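Halogenase (Chondromyces crocatus, PDB 3E1T) is an FAD-dependent halogenase of the myxobacterial chondrochloren pathway, probably installing the chlorine of that natural product with its flavin cofactor. Local coordinates at residues N189-G194 against G233-R238; F215-F220 against L253-R258; F307-F312 against A364-N369. All coordinates share one frame; numbering follows the deposited sequence.

Contact 1 (N189-G194 against G233-R238); sequences NVALYG and GAVVSR
Gly-233 packs its CA against CB of Tyr-193 within the antiparallel pairing of strands 189-197 and 229-237 in the mixed sheet of this flavin-dependent halogenase. The two CA atoms of this non-hydrogen-bonded pair stand 3.9 Å apart, and the CA of Gly-233 also offers a C-H to the carbonyl oxygen of Leu-192. Ala-234 and Leu-192 exchange two backbone hydrogen bonds, and both side chains turn to the face covered by Leu-252 of helix 248-257. Val-235 points to the other face, where its two branches divide the work: CG2 lies 4.2 Å from CB of Ala-191, a residue that touches FAD, whereas CG1 reaches CB of Asn-189. Val-236 repeats the two-bond exchange with Val-190, its N donating to O of Val-190 at 2.9 Å and 168°. Its chi1 of -61° sets CG1 anti to the carbonyl carbon and leaves CG2 between N and that carbon, where it meets CG2 of Val-190 at 3.6 Å. Ser-237 ends the strand and is the N-cap of helix 238-241, its OG bonded to N of Ala-240. Arg-238 then runs outward, extended, to a salt bridge with Asp-285, and its CA rests 3.6 Å from CG1 of Val-190.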
loop_
_atom_site.group_PDB
_atom_site.type_symbol
_atom_site.label_atom_id
_atom_site.label_comp_id
_atom_site.label_asym_id
_atom_site.label_seq_id
_atom_site.Cartn_x
_atom_site.Cartn_y
_atom_site.Cartn_z
ATOM N N ASN A 189 -5.463 13.205 -3.340
ATOM C CA ASN A 189 -4.155 13.621 -3.808
ATOM C C ASN A 189 -3.835 12.942 -5.132
ATOM O O ASN A 189 -4.435 11.915 -5.472
ATOM C CB ASN A 189 -3.067 13.235 -2.795
ATOM C CG ASN A 189 -3.407 13.614 -1.358
ATOM O OD1 ASN A 189 -2.966 12.943 -0.413
ATOM N ND2 ASN A 189 -4.159 14.696 -1.179
ATOM N N VAL A 190 -2.900 13.531 -5.876
ATOM C CA VAL A 190 -2.343 12.919 -7.064
ATOM C C VAL A 190 -0.825 12.848 -6.909
ATOM O O VAL A 190 -0.199 13.797 -6.423
ATOM C CB VAL A 190 -2.721 13.691 -8.349
ATOM C CG1 VAL A 190 -4.229 13.726 -8.517
ATOM C CG2 VAL A 190 -2.176 15.103 -8.297
ATOM N N ALA A 191 -0.242 11.711 -7.269
ATOM C CA ALA A 191 1.218 11.577 -7.272
ATOM C C ALA A 191 1.751 11.714 -8.697
ATOM O O ALA A 191 1.165 11.190 -9.646
ATOM C CB ALA A 191 1.642 10.269 -6.674
ATOM N N LEU A 192 2.855 12.436 -8.831
ATOM C CA LEU A 192 3.513 12.656 -10.115
ATOM C C LEU A 192 4.958 12.256 -9.907
ATOM O O LEU A 192 5.632 12.851 -9.072
ATOM C CB LEU A 192 3.424 14.133 -10.490
ATOM C CG LEU A 192 4.025 14.576 -11.826
ATOM C CD1 LEU A 192 3.278 13.940 -13.005
ATOM C CD2 LEU A 192 3.956 16.082 -11.923
ATOM N N TYR A 193 5.429 11.240 -10.624
ATOM C CA TYR A 193 6.732 10.671 -10.298
ATOM C C TYR A 193 7.599 10.254 -11.491
ATOM O O TYR A 193 7.088 9.821 -12.522
ATOM C CB TYR A 193 6.584 9.508 -9.309
ATOM C CG TYR A 193 5.967 8.262 -9.890
ATOM C CD1 TYR A 193 6.777 7.262 -10.434
ATOM C CD2 TYR A 193 4.577 8.065 -9.884
ATOM C CE1 TYR A 193 6.232 6.111 -10.965
ATOM C CE2 TYR A 193 4.011 6.907 -10.423
ATOM C CZ TYR A 193 4.858 5.931 -10.959
ATOM O OH TYR A 193 4.365 4.767 -11.509
ATOM N N GLY A 194 8.911 10.402 -11.322
ATOM C CA GLY A 194 9.890 9.935 -12.297
ATOM C C GLY A 194 11.118 9.322 -11.646
ATOM O O GLY A 194 11.132 9.043 -10.438
ATOM N N GLY A 233 8.953 11.399 -6.367
ATOM C CA GLY A 233 7.553 11.689 -6.629
ATOM C C GLY A 233 7.021 12.828 -5.803
ATOM O O GLY A 233 7.361 12.950 -4.620
ATOM N N ALA A 234 6.210 13.666 -6.442
ATOM C CA ALA A 234 5.487 14.743 -5.768
ATOM C C ALA A 234 4.035 14.307 -5.570
ATOM O O ALA A 234 3.378 13.840 -6.517
ATOM C CB ALA A 234 5.553 16.008 -6.584
ATOM N N VAL A 235 3.575 14.400 -4.325
ATOM C CA VAL A 235 2.195 14.096 -3.964
ATOM C C VAL A 235 1.548 15.466 -3.707
ATOM O O VAL A 235 1.895 16.151 -2.737
ATOM C CB VAL A 235 2.108 13.188 -2.711
ATOM C CG1 VAL A 235 0.665 12.973 -2.283
ATOM C CG2 VAL A 235 2.820 11.822 -2.956
ATOM N N VAL A 236 0.646 15.866 -4.605
ATOM C CA VAL A 236 0.010 17.187 -4.567
ATOM C C VAL A 236 -1.530 17.041 -4.582
ATOM O O VAL A 236 -2.042 15.924 -4.566
ATOM C CB VAL A 236 0.551 18.097 -5.722
ATOM C CG1 VAL A 236 2.080 18.317 -5.583
ATOM C CG2 VAL A 236 0.248 17.509 -7.095
ATOM N N SER A 237 -2.260 18.157 -4.579
ATOM C CA SER A 237 -3.718 18.119 -4.596
ATOM C C SER A 237 -4.259 17.615 -5.930
ATOM O O SER A 237 -3.716 17.922 -6.992
ATOM C CB SER A 237 -4.309 19.501 -4.291
ATOM O OG SER A 237 -4.381 20.280 -5.481
ATOM N N ARG A 238 -5.349 16.853 -5.856
ATOM C CA ARG A 238 -6.105 16.435 -7.035
ATOM C C ARG A 238 -6.445 17.621 -7.945
ATOM O O ARG A 238 -6.442 17.492 -9.166
ATOM C CB ARG A 238 -7.389 15.705 -6.616
ATOM C CG ARG A 238 -8.043 14.930 -7.756
ATOM C CD ARG A 238 -9.413 14.335 -7.390
ATOM N NE ARG A 238 -9.813 13.344 -8.392
ATOM C CZ ARG A 238 -10.425 13.633 -9.539
ATOM N NH1 ARG A 238 -10.736 14.889 -9.838
ATOM N NH2 ARG A 238 -10.730 12.666 -10.393
#

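Contact 2 (F215-F220 against L253-R258); sequences FQDGWF and LRYIDR
Phe-215 and Tyr-255 set their side chains crosswise where the type I beta turn from Phe-215 to Gly-218, linking strands 210-215 and 218-224, meets the C-terminal end of helix 248-257. The ring planes are inclined at 66° with centroids 5.8 Å apart, an oblique pairing in which CE1 and CZ of Phe-215 approach CD1 of Tyr-255. The turn folds back on the first ring, placing the backbone N atoms of Asp-217 and Gly-218 above one face, toward its rim. Phe-220, farther along the strand, crosses Ile-256 at about a right angle. Its CZ lies 3.7 Å from CG1 of Ile-256 and equally close to CB of Tyr-255, while its CE2 edge faces the carbonyl oxygen of Tyr-255; Ile-262 of the next helix also packs on Phe-220.

Toward the outside the contact becomes ionic. Arg-258 bends at chi3 (59°), which turns NE out of the extended line, and NH1 donates to OD2 of Asp-217 at 2.7 Å in a salt bridge. Carboxylate and guanidinium planes are perpendicular: the bond lies near the guanidinium plane yet reaches OD2 from above the carboxylate. A water donates to the same oxygen and is hydrogen-bonded to OH of Tyr-255, whose ring edge also faces OD2, so the one carboxylate oxygen ties together the turn, the tyrosine and the arginine. A second water joins the backbones of the two segments, accepting from N of Gln-216 and donating to O of Arg-258 at 2.8 Å.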
loop_
_atom_site.group_PDB
_atom_site.type_symbol
_atom_site.label_atom_id
_atom_site.label_comp_id
_atom_site.label_asym_id
_atom_site.label_seq_id
_atom_site.Cartn_x
_atom_site.Cartn_y
_atom_site.Cartn_z
ATOM N N PHE A 215 6.461 20.464 1.215
ATOM C CA PHE A 215 6.656 21.826 0.702
ATOM C C PHE A 215 5.295 22.499 0.565
ATOM O O PHE A 215 4.305 21.980 1.092
ATOM C CB PHE A 215 7.464 21.842 -0.597
ATOM C CG PHE A 215 6.739 21.284 -1.795
ATOM C CD1 PHE A 215 6.399 22.120 -2.862
ATOM C CD2 PHE A 215 6.430 19.926 -1.879
ATOM C CE1 PHE A 215 5.761 21.627 -3.982
ATOM C CE2 PHE A 215 5.781 19.411 -3.007
ATOM C CZ PHE A 215 5.443 20.263 -4.057
ATOM N N GLN A 216 5.217 23.646 -0.112
ATOM C CA GLN A 216 3.980 24.435 -0.032
ATOM C C GLN A 216 2.770 23.756 -0.669
ATOM O O GLN A 216 1.637 23.984 -0.242
ATOM C CB GLN A 216 4.143 25.844 -0.608
ATOM C CG GLN A 216 3.031 26.768 -0.139
ATOM C CD GLN A 216 3.202 28.194 -0.567
ATOM O OE1 GLN A 216 3.185 29.098 0.274
ATOM N NE2 GLN A 216 3.352 28.423 -1.879
ATOM N N ASP A 217 3.006 22.962 -1.711
ATOM C CA ASP A 217 1.911 22.365 -2.493
ATOM C C ASP A 217 1.736 20.851 -2.261
ATOM O O ASP A 217 0.960 20.192 -2.965
ATOM C CB ASP A 217 2.093 22.668 -3.986
ATOM C CG ASP A 217 1.673 24.092 -4.362
ATOM O OD1 ASP A 217 1.215 24.852 -3.490
ATOM O OD2 ASP A 217 1.776 24.441 -5.549
ATOM N N GLY A 218 2.434 20.306 -1.273
ATOM C CA GLY A 218 2.350 18.870 -0.990
ATOM C C GLY A 218 3.629 18.332 -0.422
ATOM O O GLY A 218 4.258 18.981 0.411
ATOM N N TRP A 219 4.024 17.143 -0.863
ATOM C CA TRP A 219 5.251 16.536 -0.367
ATOM C C TRP A 219 5.905 15.627 -1.393
ATOM O O TRP A 219 5.253 15.156 -2.321
ATOM C CB TRP A 219 5.026 15.797 0.972
ATOM C CG TRP A 219 4.083 14.616 0.902
ATOM C CD1 TRP A 219 2.721 14.654 0.964
ATOM C CD2 TRP A 219 4.441 13.229 0.788
ATOM N NE1 TRP A 219 2.206 13.377 0.883
ATOM C CE2 TRP A 219 3.237 12.487 0.768
ATOM C CE3 TRP A 219 5.657 12.547 0.677
ATOM C CZ2 TRP A 219 3.214 11.093 0.641
ATOM C CZ3 TRP A 219 5.639 11.158 0.560
ATOM C CH2 TRP A 219 4.421 10.446 0.544
ATOM N N PHE A 220 7.205 15.405 -1.216
ATOM C CA PHE A 220 7.999 14.564 -2.103
ATOM C C PHE A 220 8.422 13.287 -1.398
ATOM O O PHE A 220 8.689 13.296 -0.192
ATOM C CB PHE A 220 9.273 15.306 -2.523
ATOM C CG PHE A 220 9.152 16.073 -3.794
ATOM C CD1 PHE A 220 9.340 15.439 -5.020
ATOM C CD2 PHE A 220 8.896 17.438 -3.771
ATOM C CE1 PHE A 220 9.241 16.151 -6.215
ATOM C CE2 PHE A 220 8.793 18.169 -4.948
ATOM C CZ PHE A 220 8.974 17.532 -6.180
ATOM N N LEU A 253 9.395 19.152 -12.597
ATOM C CA LEU A 253 10.638 19.923 -12.527
ATOM C C LEU A 253 10.440 21.202 -11.721
ATOM O O LEU A 253 11.253 21.518 -10.853
ATOM C CB LEU A 253 11.177 20.224 -13.933
ATOM C CG LEU A 253 12.387 19.405 -14.420
ATOM C CD1 LEU A 253 12.584 18.064 -13.694
ATOM C CD2 LEU A 253 12.337 19.193 -15.928
ATOM N N ARG A 254 9.342 21.907 -11.995
ATOM C CA ARG A 254 8.968 23.085 -11.223
ATOM C C ARG A 254 8.648 22.786 -9.756
ATOM O O ARG A 254 8.952 23.600 -8.888
ATOM C CB ARG A 254 7.814 23.843 -11.887
ATOM C CG ARG A 254 7.479 25.162 -11.207
ATOM C CD ARG A 254 8.759 25.968 -10.922
ATOM N NE ARG A 254 8.505 27.183 -10.154
ATOM C CZ ARG A 254 8.625 28.416 -10.641
ATOM N NH1 ARG A 254 8.993 28.608 -11.907
ATOM N NH2 ARG A 254 8.380 29.460 -9.856
ATOM N N TYR A 255 8.038 21.633 -9.478
ATOM C CA TYR A 255 7.794 21.224 -8.096
ATOM C C TYR A 255 9.107 20.928 -7.378
ATOM O O TYR A 255 9.272 21.263 -6.202
ATOM C CB TYR A 255 6.876 19.997 -8.019
ATOM C CG TYR A 255 5.405 20.276 -8.222
ATOM C CD1 TYR A 255 4.771 21.347 -7.580
ATOM C CD2 TYR A 255 4.630 19.444 -9.036
ATOM C CE1 TYR A 255 3.413 21.591 -7.757
ATOM C CE2 TYR A 255 3.272 19.684 -9.226
ATOM C CZ TYR A 255 2.673 20.750 -8.582
ATOM O OH TYR A 255 1.335 20.969 -8.771
ATOM N N ILE A 256 10.035 20.291 -8.088
ATOM C CA ILE A 256 11.352 19.984 -7.524
ATOM C C ILE A 256 12.055 21.268 -7.077
ATOM O O ILE A 256 12.515 21.360 -5.941
ATOM C CB ILE A 256 12.225 19.179 -8.506
ATOM C CG1 ILE A 256 11.704 17.744 -8.621
ATOM C CG2 ILE A 256 13.681 19.167 -8.049
ATOM C CD1 ILE A 256 12.214 17.000 -9.827
ATOM N N ASP A 257 12.091 22.261 -7.969
ATOM C CA ASP A 257 12.689 23.568 -7.673
ATOM C C ASP A 257 12.116 24.222 -6.416
ATOM O O ASP A 257 12.803 24.989 -5.744
ATOM C CB ASP A 257 12.527 24.517 -8.863
ATOM C CG ASP A 257 13.447 24.173 -10.027
ATOM O OD1 ASP A 257 14.244 23.202 -9.929
ATOM O OD2 ASP A 257 13.374 24.886 -11.052
ATOM N N ARG A 258 10.866 23.905 -6.092
ATOM C CA ARG A 258 10.164 24.556 -4.979
ATOM C C ARG A 258 10.306 23.814 -3.651
ATOM O O ARG A 258 9.733 24.212 -2.636
ATOM C CB ARG A 258 8.687 24.746 -5.325
ATOM C CG ARG A 258 8.431 25.747 -6.442
ATOM C CD ARG A 258 6.950 25.803 -6.740
ATOM N NE ARG A 258 6.196 26.190 -5.553
ATOM C CZ ARG A 258 4.898 25.961 -5.364
ATOM N NH1 ARG A 258 4.172 25.327 -6.291
ATOM N NH2 ARG A 258 4.324 26.373 -4.242
HETATM O O HOH W 1 7.613 25.431 -1.182
HETATM O O HOH W 2 0.204 22.474 -7.052
#

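Contact 3 (F307-F312 against A364-N369); sequences FVDPVF and AFYDMN. With FAD (flavin-adenine dinucleotide), chain C.
Asp-309 and Tyr-366 meet tip to tip beside the FAD pocket of the flavin-dependent halogenase fold, fastening the loop after strand 306-307, which lies against the flavin, to the last turns of the long helix 340-368. Tyr-366 OH donates to OD2 of Asp-309 at 2.6 Å. The planes of carboxylate and ring are 77° apart; OD2 lies in plane at the ring edge, while the hydroxyl approaches it from above the carboxylate. This buried pair has further partners, since OD1 of Asp-309 bonds to OH of Tyr-286 and the hydroxyl of Tyr-366 to NE1 of Trp-219.

Val-311 spreads its branches between two aromatic rings. With chi1 at 61°, CG1 lies between backbone N and carbonyl carbon and touches CE1 of Tyr-366 at 3.6 Å, and CG2, anti to N, approaches CE2 of Phe-365. Next in the chain, Phe-312 turns its ring edge onto the face of Phe-365 in a T-shaped pair, planes at 69°. Its CE1 is centred 3.4 Å above the plane of the Phe-365 ring, and Trp-83 stacks on Phe-365 as well.

The end of the strand and the loop line the FAD pocket: Phe-307 brings CE1 to 3.4 Å from FAD C1', and, from the loop, Pro-310 lays CB 3.6 Å from C6 of the isoalloxazine.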
loop_
_atom_site.group_PDB
_atom_site.type_symbol
_atom_site.label_atom_id
_atom_site.label_comp_id
_atom_site.label_asym_id
_atom_site.label_seq_id
_atom_site.Cartn_x
_atom_site.Cartn_y
_atom_site.Cartn_z
ATOM N N PHE A 307 -6.681 1.026 -0.205
ATOM C CA PHE A 307 -5.370 1.676 -0.140
ATOM C C PHE A 307 -5.502 3.016 0.614
ATOM O O PHE A 307 -6.509 3.709 0.471
ATOM C CB PHE A 307 -4.779 1.892 -1.538
ATOM C CG PHE A 307 -3.407 2.514 -1.521
ATOM C CD1 PHE A 307 -2.312 1.805 -1.025
ATOM C CD2 PHE A 307 -3.221 3.824 -1.959
ATOM C CE1 PHE A 307 -1.054 2.388 -0.985
ATOM C CE2 PHE A 307 -1.970 4.418 -1.919
ATOM C CZ PHE A 307 -0.881 3.692 -1.443
ATOM N N VAL A 308 -4.499 3.358 1.424
ATOM C CA VAL A 308 -4.501 4.651 2.141
ATOM C C VAL A 308 -3.792 5.784 1.367
ATOM O O VAL A 308 -4.455 6.607 0.746
ATOM C CB VAL A 308 -3.936 4.545 3.582
ATOM C CG1 VAL A 308 -4.212 5.862 4.344
ATOM C CG2 VAL A 308 -4.578 3.369 4.333
ATOM N N ASP A 309 -2.459 5.824 1.416
ATOM C CA ASP A 309 -1.665 6.943 0.892
ATOM C C ASP A 309 -0.199 6.530 1.012
ATOM O O ASP A 309 0.132 5.744 1.884
ATOM C CB ASP A 309 -1.958 8.236 1.705
ATOM C CG ASP A 309 -1.320 9.479 1.110
ATOM O OD1 ASP A 309 -1.877 10.061 0.151
ATOM O OD2 ASP A 309 -0.248 9.893 1.615
ATOM N N PRO A 310 0.676 7.028 0.126
ATOM C CA PRO A 310 2.073 6.572 0.125
ATOM C C PRO A 310 2.963 6.947 1.320
ATOM O O PRO A 310 4.061 6.393 1.425
ATOM C CB PRO A 310 2.660 7.214 -1.147
ATOM C CG PRO A 310 1.497 7.667 -1.945
ATOM C CD PRO A 310 0.424 7.976 -0.970
ATOM N N VAL A 311 2.549 7.867 2.194
ATOM C CA VAL A 311 3.451 8.236 3.288
ATOM C C VAL A 311 3.480 7.105 4.309
ATOM O O VAL A 311 2.435 6.525 4.622
ATOM C CB VAL A 311 3.145 9.625 3.920
ATOM C CG1 VAL A 311 1.776 9.685 4.521
ATOM C CG2 VAL A 311 4.214 9.980 4.967
ATOM N N PHE A 312 4.683 6.800 4.798
ATOM C CA PHE A 312 4.974 5.621 5.622
ATOM C C PHE A 312 4.880 4.245 4.927
ATOM O O PHE A 312 5.002 3.211 5.576
ATOM C CB PHE A 312 4.237 5.657 6.973
ATOM C CG PHE A 312 4.837 6.626 7.954
ATOM C CD1 PHE A 312 4.182 7.807 8.279
ATOM C CD2 PHE A 312 6.082 6.370 8.527
ATOM C CE1 PHE A 312 4.749 8.713 9.178
ATOM C CE2 PHE A 312 6.650 7.258 9.430
ATOM C CZ PHE A 312 5.981 8.441 9.755
ATOM N N ALA A 364 -3.674 11.928 11.220
ATOM C CA ALA A 364 -2.965 12.704 12.255
ATOM C C ALA A 364 -1.573 13.186 11.798
ATOM O O ALA A 364 -1.162 14.300 12.140
ATOM C CB ALA A 364 -2.882 11.924 13.588
ATOM N N PHE A 365 -0.868 12.367 11.005
ATOM C CA PHE A 365 0.452 12.734 10.488
ATOM C C PHE A 365 0.394 13.882 9.479
ATOM O O PHE A 365 1.225 14.800 9.532
ATOM C CB PHE A 365 1.182 11.527 9.881
ATOM C CG PHE A 365 2.645 11.767 9.647
ATOM C CD1 PHE A 365 3.532 11.857 10.723
ATOM C CD2 PHE A 365 3.145 11.917 8.367
ATOM C CE1 PHE A 365 4.888 12.083 10.511
ATOM C CE2 PHE A 365 4.502 12.136 8.158
ATOM C CZ PHE A 365 5.367 12.223 9.236
ATOM N N TYR A 366 -0.561 13.821 8.550
ATOM C CA TYR A 366 -0.836 14.951 7.661
ATOM C C TYR A 366 -1.196 16.229 8.451
ATOM O O TYR A 366 -0.722 17.315 8.126
ATOM C CB TYR A 366 -1.972 14.608 6.701
ATOM C CG TYR A 366 -1.528 14.029 5.373
ATOM C CD1 TYR A 366 -1.133 12.704 5.263
ATOM C CD2 TYR A 366 -1.503 14.821 4.223
ATOM C CE1 TYR A 366 -0.726 12.166 4.014
ATOM C CE2 TYR A 366 -1.118 14.301 2.997
ATOM C CZ TYR A 366 -0.736 12.964 2.902
ATOM O OH TYR A 366 -0.331 12.462 1.685
ATOM N N ASP A 367 -2.036 16.070 9.475
ATOM C CA ASP A 367 -2.452 17.158 10.377
ATOM C C ASP A 367 -1.279 17.834 11.094
ATOM O O ASP A 367 -1.335 19.022 11.355
ATOM C CB ASP A 367 -3.478 16.652 11.404
ATOM C CG ASP A 367 -3.941 17.749 12.392
ATOM O OD1 ASP A 367 -4.985 18.398 12.150
ATOM O OD2 ASP A 367 -3.254 17.955 13.415
ATOM N N MET A 368 -0.221 17.092 11.394
ATOM C CA MET A 368 0.886 17.646 12.173
ATOM C C MET A 368 1.813 18.575 11.387
ATOM O O MET A 368 2.542 19.361 11.993
ATOM C CB MET A 368 1.689 16.546 12.877
ATOM C CG MET A 368 2.697 15.848 11.995
ATOM S SD MET A 368 4.365 15.860 12.689
ATOM C CE MET A 368 4.167 14.660 14.017
ATOM N N ASN A 369 1.804 18.501 10.054
ATOM C CA ASN A 369 2.595 19.458 9.285
ATOM C C ASN A 369 2.056 20.890 9.420
ATOM O O ASN A 369 0.890 21.164 9.138
ATOM C CB ASN A 369 2.715 19.064 7.816
ATOM C CG ASN A 369 3.792 19.845 7.097
ATOM O OD1 ASN A 369 4.962 19.761 7.441
ATOM N ND2 ASN A 369 3.399 20.608 6.090
HETATM P PA FAD C . -0.336 -4.656 -7.932
HETATM O O1A FAD C . 1.091 -4.487 -7.484
HETATM O O2A FAD C . -0.923 -3.481 -8.634
HETATM O O5B FAD C . -0.375 -5.924 -8.933
HETATM C C5B FAD C . -1.593 -6.391 -9.490
HETATM C C4B FAD C . -1.294 -7.242 -10.727
HETATM O O4B FAD C . -2.488 -7.630 -11.376
HETATM C C3B FAD C . -0.479 -6.459 -11.750
HETATM O O3B FAD C . 0.682 -7.205 -12.041
HETATM C C2B FAD C . -1.363 -6.366 -12.976
HETATM O O2B FAD C . -0.604 -6.555 -14.137
HETATM C C1B FAD C . -2.339 -7.510 -12.769
HETATM N N9A FAD C . -3.673 -7.325 -13.367
HETATM C C8A FAD C . -4.429 -6.184 -13.464
HETATM N N7A FAD C . -5.595 -6.508 -14.070
HETATM C C5A FAD C . -5.601 -7.834 -14.347
HETATM C C6A FAD C . -6.525 -8.692 -14.964
HETATM N N6A FAD C . -7.639 -8.223 -15.541
HETATM N N1A FAD C . -6.213 -10.025 -15.091
HETATM C C2A FAD C . -5.009 -10.518 -14.659
HETATM N N3A FAD C . -4.105 -9.663 -14.067
HETATM C C4A FAD C . -4.396 -8.352 -13.907
HETATM N N1 FAD C . 3.666 0.740 -1.396
HETATM C C2 FAD C . 4.773 0.435 -0.653
HETATM O O2 FAD C . 4.776 -0.623 -0.028
HETATM N N3 FAD C . 5.834 1.322 -0.614
HETATM C C4 FAD C . 5.794 2.513 -1.333
HETATM O O4 FAD C . 6.747 3.295 -1.318
HETATM C C4X FAD C . 4.663 2.826 -2.075
HETATM N N5 FAD C . 4.584 3.998 -2.803
HETATM C C5X FAD C . 3.450 4.279 -3.541
HETATM C C6 FAD C . 3.355 5.467 -4.273
HETATM C C7 FAD C . 2.197 5.742 -5.017
HETATM C C7M FAD C . 2.023 7.111 -5.612
HETATM C C8 FAD C . 1.131 4.835 -5.027
HETATM C C8M FAD C . -0.205 5.182 -5.643
HETATM C C9 FAD C . 1.238 3.651 -4.305
HETATM C C9A FAD C . 2.388 3.366 -3.559
HETATM N N10 FAD C . 2.468 2.179 -2.856
HETATM C C10 FAD C . 3.596 1.911 -2.108
HETATM C "C1'" FAD C . 1.369 1.136 -2.963
HETATM C "C2'" FAD C . 1.719 -0.058 -3.858
HETATM O "O2'" FAD C . 1.858 0.418 -5.181
HETATM C "C3'" FAD C . 0.607 -1.118 -3.823
HETATM O "O3'" FAD C . 0.020 -1.187 -2.542
HETATM C "C4'" FAD C . 1.062 -2.541 -4.148
HETATM O "O4'" FAD C . 1.586 -2.580 -5.456
HETATM C "C5'" FAD C . -0.136 -3.487 -4.053
HETATM O "O5'" FAD C . 0.183 -4.712 -4.653
HETATM P P FAD C . -0.953 -5.641 -5.308
HETATM O O1P FAD C . -0.431 -7.059 -5.392
HETATM O O2P FAD C . -2.203 -5.601 -4.487
HETATM O O3P FAD C . -1.297 -4.969 -6.704
#

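In the fold
Contacts 1 and 3 are buried, whereas contact 2 lies partly at the surface, its centre about 23 Å from the centre of the chain, and alone has a salt bridge between its own two segments, with waters bridging them. Contacts 1 and 2 belong to the same sheet: strands 218-224 and 229-237 are neighbours, and Val-235 N probably bonds to Trp-219 O at 2.7 Å. Backbone bonding dominates contact 1, charge and oblique aromatic packing contact 2, and a carboxylate-hydroxyl bond with a T-shaped ring pair contact 3. Trp-219, from the strand of contact 2, packs on the loop of contact 3. Contacts 1 and 3 both border the flavin.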